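Local coordinates for auracyanin-A (Chloroflexus aurantiacus, PDB 2AAN), which is a blue copper protein that probably serves as a soluble acceptor of electrons from the membrane-bound alternative complex III, at residues Q57-L62 with S98-G103; I21-K26 with I47-N52; L62-E67 with K91-A96; A84-A89 with T124-Y129. All blocks are in the same frame, centred on the assembly; numbering follows the deposited sequence.

Auracyanin-A shows loop-to-loop contacts at a metal site combined with strand pairing in the two sheets of a cupredoxin. Interactions 1 and 4 both reach the copper, giving H58 and H128, whose ND1 atoms lie 3.2 Å apart; a probable hydrogen bond of 2.8 Å also joins Q57 NE2 to Y86 OH. Interaction 2 joins strands 19-24 and 44-50, in the sheet that does not hold strand 61-63, and touches H58: F49 CE2 is 3.4 Å from H58 CB. Interaction 3 continues interaction 1 through the shared L62, and meets interaction 4 where E67 OE1 and Y129 OH approach to 2.6 Å. Interactions 2 and 3 do not touch, with centres about 19 Å apart.

Interaction 1 of 4, residues Q57-L62 with S98-G103; sequences QHNWIL and SPLANG. With CU (copper (II) ion), chain B.
H58 and A101 face each other across two chain segments that run in opposite directions. H58 N donates to A101 O at 3.0 Å, and A101 N returns a bond of 2.8 Å to H58 O, so the pair makes a single antiparallel, hydrogen-bonded bridge. Q57, one residue earlier, can be followed outward from this point. Its CB lies 3.6 Å from A101 O, the carbonyl that takes the H58 N-H and also meets the CA-H of Q57. CG stands between the backbone N and the carbonyl carbon (chi1 38°), and the chain beyond it is extended. At the tip the amide divides its work: OE1 rests 3.5 Å from L100 CD2, with the two side chains at a slant to each other, while NE2 leaves the contact to bond the hydroxyl of Y86. In the cupredoxin fold the loop before strand 61-63 supplies one of the two histidine ligands. The H58 side chain starts away from residues 98-103 and binds the copper through ND1 at 2.1 Å; C123, H128 and M132 complete the metal site. The ligand's backbone is thus gripped at both N and O. W60 is also bonded at N and O, but by one backbone and one side-chain atom of S98: S98 N donates to W60 O. S98 OG, set between backbone N and carbonyl carbon by a chi1 of 81°, accepts W60 N at 2.9 Å and passes its own proton to P99 O at 2.8 Å, standing 37° above that carbonyl plane. N59 CB lies against this hydroxyl, while its ND2 turns to N85.

Interaction 2 of 4, residues I21-K26 with I47-N52; sequences IEIGSK and IRFKNN
I21 CB meets I47 CD1 at 3.9 Å, on the face that also carries I23 and F49, in a parallel strand pair: the edge strand 19-24 and its neighbour 44-50 in one sheet of the cupredoxin beta sandwich. I21 O accepts R48 N, part of the regular exchange of backbone bonds. E22, on the other face, lies side by side with R48; its OE2 is 3.5 Å from R48 CD and 4.1 Å from R48 NE, too far for a salt bridge, and the carboxylate and guanidinium planes stand 85° apart. A water bridges E22 OE2 and R48 O. I23 donates to R48 O and accepts K50 N, while its CG2, packed 3.6 Å from I47 CG2, also approaches the F49 ring. At G24 a side chain would collide with K50 O and N52 ND2. On the face of I21 and I23, F49 CE1 lies 3.6 Å from G24 C. S25 N then bonds K50 O, and N52 closes the end of the pair. Its ND2 reaches S25 O at 3.0 Å, on a lone pair and in the amide's own plane, and its OD1 takes K50 NZ. An alanine in place of N52 would probably leave S25 O without its side-chain donor and the K50 ammonium without this acceptor. S25 OG, which also bonds G27 O, accepts N52 N at 3.0 Å.

Interaction 3 of 4, residues L62-E67 with K91-A96; sequences LVKGGE and KSNIIA
L62 O accepts I95 N at 2.8 Å and, weakly, A96 N, with L62 O and A96 N 3.5 Å apart. Two successive residues thus face one partner, which makes a classic beta bulge in the antiparallel pairing of strands 61-63 and 94-97, the latter an outermost strand of its sheet in this cupredoxin. On one flank L62 N bonds A96 O at 3.0 Å. On the other, K64 N bonds N93 O at 2.8 Å, approaching from 43° above the carbonyl plane, and V63 CA brushes the same oxygen. N93 itself belongs to a type I turn from K91 to I94, which leads the chain into the strand.

Outside this backbone network, L62 sends CG anti to its backbone N (chi1 -177°). CG then lies 4.0 Å from I95 CB, and CD2 is 3.9 Å from I95 CG2, while L62 CB faces the methyl of A96. Y119 of the same sheet and F111 of the other sheet also touch the leucine. An alanine here would keep the CB contact with A96 but would probably open a gap beside I95, leaving its CG2 without the CD2 methyl it rests on. V63 and I94 share the opposite face of the pair, where I73 of helix 67-80 touches both side chains. At the exposed end, the side chains of K64 and N93 cross at about a right angle: K64 CB lies 3.9 Å from N93 OD1, and farther out K64 CD is 4.1 Å from S92 O.

Interaction 4 of 4, residues A84-A89 with T124-Y129; sequences ANYLPA and TVPGHY. With CU (copper (II) ion), chain B; SO4 (sulfate ion), chain C.
P126 CD sits over one face of the Y86 ring, 3.5 Å from its centroid and 16° off the normal, in a CH-pi contact. Its nearest ring atom is CD2, at 3.4 Å, so the methylene is displaced slightly toward that side of the ring. V125 adds a looser touch, CG2 to Y86 CD1. At the backbone of the same tyrosine, T124 OG1 donates to Y86 O at 2.9 Å from well above the carbonyl plane (51°), and T124 CG2 lies 3.7 Å from L87 CD2 where the two side chains cross at about a right angle.

Behind this first shell, both segments turn sharply. N85 and Y86 have positive phi angles, and L87 N bonds A84 O at 2.9 Å; Y86 CG stands anti to the carbonyl carbon (chi1 -61°), beside the backbone N, which puts it 3.8 Å from P126 CD. On the other side, N59 OD1 accepts T124 N, and H128 N closes a turn onto V125 O. V125 CG1 lies 3.5 Å above one face of the H128 imidazole, near the rim, and H128 ND1 binds the copper at 2.1 Å. The segment is part of the ligand loop of a cupredoxin, which runs from C123 through H128 to M132, and residues 84-89 pack against its first three residues after C123. A sulfate, probably from the crystallisation liquor, makes a weak bond with A89 N.

Helix 67-80 flanks both segments: I73 touches L87, L78 touches P126, and A70 and A71 touch Y129, while I61 and I94 bring strands 61-63 and 94-97 against L87.

Interaction 1 of 4, residues Q57-L62 with S98-G103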
loop_
_atom_site.group_PDB
_atom_site.type_symbol
_atom_site.label_atom_id
_atom_site.label_comp_id
_atom_site.label_asym_id
_atom_site.label_seq_id
_atom_site.Cartn_x
_atom_site.Cartn_y
_atom_site.Cartn_z
ATOM N N GLN A 57 10.496 -1.841 8.050
ATOM C CA GLN A 57 10.150 -1.029 6.893
ATOM C C GLN A 57 8.781 -1.480 6.445
ATOM O O GLN A 57 8.436 -2.620 6.626
ATOM C CB GLN A 57 11.188 -1.133 5.742
ATOM C CG GLN A 57 11.766 -2.490 5.550
ATOM C CD GLN A 57 12.743 -2.586 4.432
ATOM O OE1 GLN A 57 12.958 -1.640 3.677
ATOM N NE2 GLN A 57 13.343 -3.760 4.305
ATOM N N HIS A 58 8.018 -0.570 5.862
ATOM C CA HIS A 58 6.722 -0.882 5.280
ATOM C C HIS A 58 6.496 -0.012 4.049
ATOM O O HIS A 58 6.992 1.115 3.961
ATOM C CB HIS A 58 5.592 -0.529 6.235
ATOM C CG HIS A 58 5.540 -1.347 7.493
ATOM N ND1 HIS A 58 5.244 -2.692 7.503
ATOM C CD2 HIS A 58 5.745 -0.998 8.790
ATOM C CE1 HIS A 58 5.264 -3.138 8.749
ATOM N NE2 HIS A 58 5.538 -2.120 9.556
ATOM N N ASN A 59 5.593 -0.477 3.205
ATOM C CA ASN A 59 5.010 0.390 2.190
ATOM C C ASN A 59 3.508 0.172 2.090
ATOM O O ASN A 59 2.936 -0.650 2.815
ATOM C CB ASN A 59 5.746 0.264 0.838
ATOM C CG ASN A 59 5.764 -1.143 0.282
ATOM O OD1 ASN A 59 4.919 -1.935 0.614
ATOM N ND2 ASN A 59 6.747 -1.456 -0.583
ATOM N N TRP A 60 2.880 0.971 1.242
ATOM C CA TRP A 60 1.420 0.907 0.978
ATOM C C TRP A 60 1.293 0.942 -0.512
ATOM O O TRP A 60 1.608 1.956 -1.112
ATOM C CB TRP A 60 0.695 2.100 1.588
ATOM C CG TRP A 60 -0.797 2.086 1.427
ATOM C CD1 TRP A 60 -1.694 1.645 2.331
ATOM C CD2 TRP A 60 -1.554 2.624 0.335
ATOM N NE1 TRP A 60 -2.983 1.780 1.840
ATOM C CE2 TRP A 60 -2.924 2.408 0.627
ATOM C CE3 TRP A 60 -1.217 3.220 -0.873
ATOM C CZ2 TRP A 60 -3.944 2.764 -0.250
ATOM C CZ3 TRP A 60 -2.235 3.577 -1.744
ATOM C CH2 TRP A 60 -3.581 3.374 -1.418
ATOM N N ILE A 61 0.893 -0.192 -1.081
ATOM C CA ILE A 61 0.793 -0.361 -2.515
ATOM C C ILE A 61 -0.643 -0.745 -2.878
ATOM O O ILE A 61 -1.173 -1.752 -2.398
ATOM C CB ILE A 61 1.754 -1.466 -3.012
ATOM C CG1 ILE A 61 3.186 -1.270 -2.473
ATOM C CG2 ILE A 61 1.734 -1.602 -4.529
ATOM C CD1 ILE A 61 3.919 0.022 -2.800
ATOM N N LEU A 62 -1.245 0.041 -3.755
ATOM C CA LEU A 62 -2.589 -0.209 -4.238
ATOM C C LEU A 62 -2.547 -0.965 -5.521
ATOM O O LEU A 62 -1.974 -0.495 -6.502
ATOM C CB LEU A 62 -3.305 1.106 -4.485
ATOM C CG LEU A 62 -4.758 1.071 -4.921
ATOM C CD1 LEU A 62 -5.632 0.380 -3.888
ATOM C CD2 LEU A 62 -5.235 2.470 -5.098
ATOM N N SER A 98 3.244 4.001 -2.366
ATOM C CA SER A 98 3.926 4.834 -1.389
ATOM C C SER A 98 5.443 4.640 -1.553
ATOM O O SER A 98 5.916 3.578 -1.949
ATOM C CB SER A 98 3.502 4.527 0.043
ATOM O OG SER A 98 4.190 3.402 0.516
ATOM N N PRO A 99 6.213 5.680 -1.244
ATOM C CA PRO A 99 7.617 5.448 -1.032
ATOM C C PRO A 99 7.779 4.410 0.086
ATOM O O PRO A 99 6.850 4.181 0.861
ATOM C CB PRO A 99 8.109 6.821 -0.561
ATOM C CG PRO A 99 7.161 7.763 -1.107
ATOM C CD PRO A 99 5.855 7.081 -1.031
ATOM N N LEU A 100 8.963 3.818 0.178
ATOM C CA LEU A 100 9.285 2.889 1.222
ATOM C C LEU A 100 9.504 3.620 2.519
ATOM O O LEU A 100 10.310 4.524 2.589
ATOM C CB LEU A 100 10.544 2.141 0.851
ATOM C CG LEU A 100 10.988 0.920 1.643
ATOM C CD1 LEU A 100 9.935 -0.147 1.733
ATOM C CD2 LEU A 100 12.190 0.337 0.954
ATOM N N ALA A 101 8.812 3.212 3.570
ATOM C CA ALA A 101 8.934 3.931 4.826
ATOM C C ALA A 101 9.829 3.157 5.783
ATOM O O ALA A 101 9.558 2.023 6.129
ATOM C CB ALA A 101 7.608 4.197 5.409
ATOM N N ASN A 102 10.925 3.789 6.191
ATOM C CA ASN A 102 11.800 3.243 7.214
ATOM C C ASN A 102 11.233 3.462 8.586
ATOM O O ASN A 102 10.164 4.068 8.738
ATOM C CB ASN A 102 13.195 3.857 7.074
ATOM C CG ASN A 102 13.889 3.393 5.802
ATOM O OD1 ASN A 102 13.661 2.278 5.330
ATOM N ND2 ASN A 102 14.725 4.231 5.250
ATOM N N GLY A 103 11.935 2.958 9.597
ATOM C CA GLY A 103 11.497 3.098 10.992
ATOM C C GLY A 103 11.061 4.512 11.371
ATOM O O GLY A 103 11.765 5.477 11.087
HETATM CU CU CU B . 5.121 -3.969 5.889
#

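Interaction 2 of 4, residues I21-K26 with I47-N52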
loop_
_atom_site.group_PDB
_atom_site.type_symbol
_atom_site.label_atom_id
_atom_site.label_comp_id
_atom_site.label_asym_id
_atom_site.label_seq_id
_atom_site.Cartn_x
_atom_site.Cartn_y
_atom_site.Cartn_z
ATOM N N ILE A 21 -5.904 10.722 3.516
ATOM C CA ILE A 21 -6.295 9.612 4.366
ATOM C C ILE A 21 -5.058 9.200 5.161
ATOM O O ILE A 21 -4.001 8.900 4.593
ATOM C CB ILE A 21 -6.823 8.438 3.568
ATOM C CG1 ILE A 21 -8.132 8.811 2.895
ATOM C CG2 ILE A 21 -7.023 7.238 4.491
ATOM C CD1 ILE A 21 -8.545 7.809 1.867
ATOM N N GLU A 22 -5.193 9.220 6.485
ATOM C CA GLU A 22 -4.105 8.832 7.377
ATOM C C GLU A 22 -4.159 7.330 7.554
ATOM O O GLU A 22 -5.210 6.772 7.781
ATOM C CB GLU A 22 -4.267 9.454 8.752
ATOM C CG GLU A 22 -4.692 10.881 8.773
ATOM C CD GLU A 22 -3.561 11.820 8.584
ATOM O OE1 GLU A 22 -3.845 13.035 8.538
ATOM O OE2 GLU A 22 -2.397 11.373 8.491
ATOM N N ILE A 23 -3.021 6.671 7.454
ATOM C CA ILE A 23 -2.978 5.247 7.766
ATOM C C ILE A 23 -1.614 4.945 8.283
ATOM O O ILE A 23 -0.668 5.667 7.989
ATOM C CB ILE A 23 -3.354 4.366 6.537
ATOM C CG1 ILE A 23 -3.453 2.894 6.911
ATOM C CG2 ILE A 23 -2.394 4.615 5.366
ATOM C CD1 ILE A 23 -4.072 2.045 5.835
ATOM N N GLY A 24 -1.498 3.887 9.077
ATOM C CA GLY A 24 -0.194 3.551 9.601
ATOM C C GLY A 24 -0.067 2.068 9.793
ATOM O O GLY A 24 -0.959 1.316 9.463
ATOM N N SER A 25 1.073 1.656 10.307
ATOM C CA SER A 25 1.229 0.296 10.769
ATOM C C SER A 25 0.504 0.200 12.126
ATOM O O SER A 25 0.409 1.157 12.881
ATOM C CB SER A 25 2.682 -0.074 10.887
ATOM O OG SER A 25 3.308 0.575 11.976
ATOM N N LYS A 26 0.023 -0.982 12.439
ATOM C CA LYS A 26 -0.576 -1.227 13.748
ATOM C C LYS A 26 0.598 -1.490 14.679
ATOM O O LYS A 26 0.964 -2.624 14.945
ATOM C CB LYS A 26 -1.528 -2.391 13.663
ATOM C CG LYS A 26 -2.332 -2.591 14.945
ATOM C CD LYS A 26 -2.970 -3.949 15.003
ATOM C CE LYS A 26 -3.438 -4.275 16.420
ATOM N NZ LYS A 26 -4.500 -3.323 16.807
ATOM N N ILE A 47 -2.546 9.493 0.452
ATOM C CA ILE A 47 -2.300 8.565 1.557
ATOM C C ILE A 47 -1.051 9.022 2.296
ATOM O O ILE A 47 0.010 9.212 1.700
ATOM C CB ILE A 47 -2.135 7.104 1.046
ATOM C CG1 ILE A 47 -3.432 6.613 0.385
ATOM C CG2 ILE A 47 -1.658 6.201 2.186
ATOM C CD1 ILE A 47 -4.503 6.251 1.324
ATOM N N ARG A 48 -1.229 9.308 3.565
ATOM C CA ARG A 48 -0.146 9.646 4.444
ATOM C C ARG A 48 0.059 8.445 5.365
ATOM O O ARG A 48 -0.709 8.202 6.283
ATOM C CB ARG A 48 -0.492 10.908 5.221
ATOM C CG ARG A 48 0.628 11.423 6.122
ATOM C CD ARG A 48 0.259 12.768 6.750
ATOM N NE ARG A 48 1.213 13.158 7.785
ATOM C CZ ARG A 48 2.393 13.746 7.563
ATOM N NH1 ARG A 48 2.800 14.046 6.324
ATOM N NH2 ARG A 48 3.180 14.041 8.597
ATOM N N PHE A 49 1.092 7.675 5.068
ATOM C CA PHE A 49 1.359 6.427 5.731
ATOM C C PHE A 49 2.425 6.633 6.763
ATOM O O PHE A 49 3.528 7.040 6.453
ATOM C CB PHE A 49 1.798 5.408 4.700
ATOM C CG PHE A 49 2.176 4.087 5.265
ATOM C CD1 PHE A 49 1.348 3.410 6.117
ATOM C CD2 PHE A 49 3.390 3.501 4.920
ATOM C CE1 PHE A 49 1.675 2.156 6.610
ATOM C CE2 PHE A 49 3.738 2.258 5.432
ATOM C CZ PHE A 49 2.863 1.592 6.313
ATOM N N LYS A 50 2.049 6.381 7.999
ATOM C CA LYS A 50 2.919 6.578 9.124
ATOM C C LYS A 50 3.404 5.220 9.605
ATOM O O LYS A 50 2.614 4.353 10.033
ATOM C CB LYS A 50 2.170 7.273 10.247
ATOM C CG LYS A 50 3.049 7.672 11.424
ATOM C CD LYS A 50 2.173 8.300 12.521
ATOM C CE LYS A 50 3.007 8.939 13.642
ATOM N NZ LYS A 50 4.206 8.127 14.008
ATOM N N ASN A 51 4.709 5.023 9.526
ATOM C CA ASN A 51 5.306 3.827 10.096
ATOM C C ASN A 51 5.420 3.982 11.591
ATOM O O ASN A 51 6.241 4.742 12.081
ATOM C CB ASN A 51 6.690 3.550 9.477
ATOM C CG ASN A 51 7.196 2.186 9.816
ATOM O OD1 ASN A 51 6.594 1.491 10.646
ATOM N ND2 ASN A 51 8.267 1.760 9.166
ATOM N N ASN A 52 4.613 3.237 12.329
ATOM C CA ASN A 52 4.620 3.295 13.793
ATOM C C ASN A 52 5.565 2.294 14.438
ATOM O O ASN A 52 5.518 2.080 15.641
ATOM C CB ASN A 52 3.190 3.078 14.297
ATOM C CG ASN A 52 2.295 4.238 13.948
ATOM O OD1 ASN A 52 2.606 5.366 14.300
ATOM N ND2 ASN A 52 1.185 3.980 13.248
HETATM O O HOH W 1 -0.796 8.977 9.010
#

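Interaction 3 of 4, residues L62-E67 with K91-A96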
loop_
_atom_site.group_PDB
_atom_site.type_symbol
_atom_site.label_atom_id
_atom_site.label_comp_id
_atom_site.label_asym_id
_atom_site.label_seq_id
_atom_site.Cartn_x
_atom_site.Cartn_y
_atom_site.Cartn_z
ATOM N N LEU A 62 -1.245 0.041 -3.755
ATOM C CA LEU A 62 -2.589 -0.209 -4.238
ATOM C C LEU A 62 -2.547 -0.965 -5.521
ATOM O O LEU A 62 -1.974 -0.495 -6.502
ATOM C CB LEU A 62 -3.305 1.106 -4.485
ATOM C CG LEU A 62 -4.758 1.071 -4.921
ATOM C CD1 LEU A 62 -5.632 0.380 -3.888
ATOM C CD2 LEU A 62 -5.235 2.470 -5.098
ATOM N N VAL A 63 -3.153 -2.133 -5.535
ATOM C CA VAL A 63 -2.993 -2.982 -6.691
ATOM C C VAL A 63 -4.305 -3.250 -7.365
ATOM O O VAL A 63 -5.379 -3.048 -6.785
ATOM C CB VAL A 63 -2.304 -4.287 -6.357
ATOM C CG1 VAL A 63 -0.942 -4.019 -5.713
ATOM C CG2 VAL A 63 -3.166 -5.083 -5.488
ATOM N N LYS A 64 -4.175 -3.745 -8.595
ATOM C CA LYS A 64 -5.260 -4.146 -9.451
ATOM C C LYS A 64 -5.254 -5.675 -9.431
ATOM O O LYS A 64 -4.207 -6.297 -9.573
ATOM C CB LYS A 64 -4.957 -3.597 -10.858
ATOM C CG LYS A 64 -6.086 -3.541 -11.844
ATOM C CD LYS A 64 -5.640 -2.878 -13.183
ATOM C CE LYS A 64 -6.793 -2.850 -14.220
ATOM N NZ LYS A 64 -6.947 -4.135 -14.971
ATOM N N GLY A 65 -6.407 -6.285 -9.211
ATOM C CA GLY A 65 -6.519 -7.745 -9.288
ATOM C C GLY A 65 -6.774 -8.297 -7.910
ATOM O O GLY A 65 -6.843 -7.558 -6.923
ATOM N N GLY A 66 -6.872 -9.601 -7.807
ATOM C CA GLY A 66 -7.234 -10.177 -6.521
ATOM C C GLY A 66 -6.024 -10.449 -5.673
ATOM O O GLY A 66 -4.938 -9.928 -5.911
ATOM N N GLU A 67 -6.214 -11.328 -4.704
ATOM C CA GLU A 67 -5.165 -11.767 -3.840
ATOM C C GLU A 67 -4.074 -12.473 -4.622
ATOM O O GLU A 67 -2.920 -12.400 -4.264
ATOM C CB GLU A 67 -5.719 -12.724 -2.771
ATOM C CG GLU A 67 -6.749 -12.101 -1.790
ATOM C CD GLU A 67 -6.184 -11.162 -0.712
ATOM O OE1 GLU A 67 -4.946 -10.963 -0.613
ATOM O OE2 GLU A 67 -7.022 -10.609 0.049
ATOM N N LYS A 91 4.445 -2.080 -13.949
ATOM C CA LYS A 91 3.395 -1.388 -13.155
ATOM C C LYS A 91 1.989 -1.604 -13.718
ATOM O O LYS A 91 1.053 -0.875 -13.374
ATOM C CB LYS A 91 3.689 0.140 -13.071
ATOM C CG LYS A 91 5.096 0.515 -12.592
ATOM C CD LYS A 91 5.430 -0.022 -11.189
ATOM C CE LYS A 91 6.855 0.326 -10.783
ATOM N NZ LYS A 91 7.334 -0.326 -9.519
ATOM N N SER A 92 1.809 -2.627 -14.553
ATOM C CA SER A 92 0.507 -2.889 -15.167
ATOM C C SER A 92 -0.610 -3.068 -14.120
ATOM O O SER A 92 -1.717 -2.621 -14.313
ATOM C CB SER A 92 0.590 -4.100 -16.121
ATOM O OG SER A 92 1.591 -3.912 -17.129
ATOM N N ASN A 93 -0.300 -3.681 -12.997
ATOM C CA ASN A 93 -1.302 -3.941 -11.971
ATOM C C ASN A 93 -1.050 -3.181 -10.660
ATOM O O ASN A 93 -1.520 -3.582 -9.606
ATOM C CB ASN A 93 -1.353 -5.453 -11.706
ATOM C CG ASN A 93 -1.948 -6.215 -12.862
ATOM O OD1 ASN A 93 -3.063 -5.952 -13.257
ATOM N ND2 ASN A 93 -1.208 -7.158 -13.400
ATOM N N ILE A 94 -0.295 -2.102 -10.741
ATOM C CA ILE A 94 -0.030 -1.236 -9.626
ATOM C C ILE A 94 -0.658 0.102 -9.974
ATOM O O ILE A 94 -0.317 0.739 -11.000
ATOM C CB ILE A 94 1.486 -1.158 -9.324
ATOM C CG1 ILE A 94 1.973 -2.537 -8.843
ATOM C CG2 ILE A 94 1.822 -0.105 -8.307
ATOM C CD1 ILE A 94 3.488 -2.713 -8.889
ATOM N N ILE A 95 -1.567 0.543 -9.110
ATOM C CA ILE A 95 -2.266 1.808 -9.292
ATOM C C ILE A 95 -1.507 2.952 -8.651
ATOM O O ILE A 95 -1.421 4.067 -9.215
ATOM C CB ILE A 95 -3.692 1.735 -8.729
ATOM C CG1 ILE A 95 -4.497 0.683 -9.516
ATOM C CG2 ILE A 95 -4.357 3.081 -8.846
ATOM C CD1 ILE A 95 -5.805 0.312 -8.901
ATOM N N ALA A 96 -0.997 2.706 -7.452
ATOM C CA ALA A 96 -0.240 3.725 -6.736
ATOM C C ALA A 96 0.725 3.053 -5.770
ATOM O O ALA A 96 0.444 1.933 -5.305
ATOM C CB ALA A 96 -1.202 4.656 -6.005
#

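Interaction 4 of 4, residues A84-A89 with T124-Y129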
loop_
_atom_site.group_PDB
_atom_site.type_symbol
_atom_site.label_atom_id
_atom_site.label_comp_id
_atom_site.label_asym_id
_atom_site.label_seq_id
_atom_site.Cartn_x
_atom_site.Cartn_y
_atom_site.Cartn_z
ATOM N N ALA A 84 14.152 -0.819 -5.339
ATOM C CA ALA A 84 12.973 -0.887 -6.206
ATOM C C ALA A 84 11.689 -0.968 -5.394
ATOM O O ALA A 84 10.657 -1.419 -5.906
ATOM C CB ALA A 84 13.056 -2.102 -7.092
ATOM N N ASN A 85 11.767 -0.580 -4.121
ATOM C CA ASN A 85 10.615 -0.583 -3.228
ATOM C C ASN A 85 10.029 -1.982 -3.128
ATOM O O ASN A 85 8.836 -2.131 -2.957
ATOM C CB ASN A 85 9.551 0.431 -3.721
ATOM C CG ASN A 85 8.556 0.906 -2.599
ATOM O OD1 ASN A 85 8.685 0.569 -1.420
ATOM N ND2 ASN A 85 7.573 1.702 -2.999
ATOM N N TYR A 86 10.870 -3.016 -3.220
ATOM C CA TYR A 86 10.381 -4.398 -3.204
ATOM C C TYR A 86 9.201 -4.529 -4.146
ATOM O O TYR A 86 8.181 -5.121 -3.799
ATOM C CB TYR A 86 9.993 -4.836 -1.792
ATOM C CG TYR A 86 11.156 -4.808 -0.816
ATOM C CD1 TYR A 86 11.288 -3.784 0.094
ATOM C CD2 TYR A 86 12.129 -5.805 -0.821
ATOM C CE1 TYR A 86 12.348 -3.760 1.002
ATOM C CE2 TYR A 86 13.205 -5.789 0.087
ATOM C CZ TYR A 86 13.295 -4.742 0.991
ATOM O OH TYR A 86 14.347 -4.701 1.884
ATOM N N LEU A 87 9.349 -3.985 -5.348
ATOM C CA LEU A 87 8.280 -4.055 -6.349
ATOM C C LEU A 87 8.834 -4.354 -7.722
ATOM O O LEU A 87 9.989 -4.055 -8.007
ATOM C CB LEU A 87 7.554 -2.717 -6.427
ATOM C CG LEU A 87 6.516 -2.418 -5.364
ATOM C CD1 LEU A 87 6.042 -1.001 -5.623
ATOM C CD2 LEU A 87 5.363 -3.392 -5.416
ATOM N N PRO A 88 8.005 -4.956 -8.579
ATOM C CA PRO A 88 8.390 -5.110 -9.984
ATOM C C PRO A 88 8.350 -3.793 -10.748
ATOM O O PRO A 88 7.525 -2.903 -10.456
ATOM C CB PRO A 88 7.330 -6.054 -10.535
ATOM C CG PRO A 88 6.165 -5.816 -9.702
ATOM C CD PRO A 88 6.665 -5.489 -8.311
ATOM N N ALA A 89 9.235 -3.697 -11.737
ATOM C CA ALA A 89 9.309 -2.539 -12.636
ATOM C C ALA A 89 8.074 -2.486 -13.571
ATOM O O ALA A 89 7.699 -1.432 -14.054
ATOM C CB ALA A 89 10.583 -2.598 -13.441
ATOM N N THR A 124 4.626 -4.775 0.401
ATOM C CA THR A 124 5.487 -5.764 -0.258
ATOM C C THR A 124 6.857 -5.958 0.406
ATOM O O THR A 124 7.728 -6.605 -0.151
ATOM C CB THR A 124 5.688 -5.381 -1.735
ATOM O OG1 THR A 124 6.354 -4.136 -1.814
ATOM C CG2 THR A 124 4.351 -5.293 -2.444
ATOM N N VAL A 125 7.045 -5.450 1.613
ATOM C CA VAL A 125 8.271 -5.738 2.342
ATOM C C VAL A 125 8.295 -7.273 2.610
ATOM O O VAL A 125 7.266 -7.851 2.948
ATOM C CB VAL A 125 8.363 -4.855 3.604
ATOM C CG1 VAL A 125 9.440 -5.375 4.618
ATOM C CG2 VAL A 125 8.585 -3.378 3.195
ATOM N N PRO A 126 9.449 -7.930 2.380
ATOM C CA PRO A 126 9.522 -9.375 2.483
ATOM C C PRO A 126 8.829 -9.932 3.719
ATOM O O PRO A 126 9.141 -9.537 4.828
ATOM C CB PRO A 126 11.046 -9.639 2.535
ATOM C CG PRO A 126 11.585 -8.617 1.612
ATOM C CD PRO A 126 10.733 -7.377 1.904
ATOM N N GLY A 127 7.908 -10.866 3.504
ATOM C CA GLY A 127 7.220 -11.530 4.606
ATOM C C GLY A 127 5.996 -10.832 5.190
ATOM O O GLY A 127 5.273 -11.428 6.003
ATOM N N HIS A 128 5.730 -9.580 4.834
ATOM C CA HIS A 128 4.588 -8.866 5.489
ATOM C C HIS A 128 3.235 -9.229 4.911
ATOM O O HIS A 128 2.263 -9.361 5.652
ATOM C CB HIS A 128 4.798 -7.369 5.451
ATOM C CG HIS A 128 5.944 -6.936 6.286
ATOM N ND1 HIS A 128 6.156 -5.623 6.634
ATOM C CD2 HIS A 128 6.944 -7.653 6.858
ATOM C CE1 HIS A 128 7.248 -5.549 7.383
ATOM N NE2 HIS A 128 7.728 -6.771 7.553
ATOM N N TYR A 129 3.179 -9.377 3.589
ATOM C CA TYR A 129 2.021 -9.960 2.911
ATOM C C TYR A 129 2.198 -11.455 3.054
ATOM O O TYR A 129 3.334 -11.945 2.926
ATOM C CB TYR A 129 1.970 -9.520 1.420
ATOM C CG TYR A 129 0.809 -10.144 0.669
ATOM C CD1 TYR A 129 -0.457 -9.573 0.730
ATOM C CD2 TYR A 129 0.940 -11.373 0.047
ATOM C CE1 TYR A 129 -1.541 -10.147 0.134
ATOM C CE2 TYR A 129 -0.171 -11.989 -0.571
ATOM C CZ TYR A 129 -1.403 -11.361 -0.539
ATOM O OH TYR A 129 -2.528 -11.904 -1.143
HETATM CU CU CU B . 5.121 -3.969 5.889
HETATM S S SO4 C . 12.214 -6.077 -13.026
HETATM O O1 SO4 C . 13.320 -6.985 -12.783
HETATM O O2 SO4 C . 12.397 -4.861 -12.244
HETATM O O3 SO4 C . 12.240 -5.735 -14.435
HETATM O O4 SO4 C . 10.970 -6.639 -12.537
#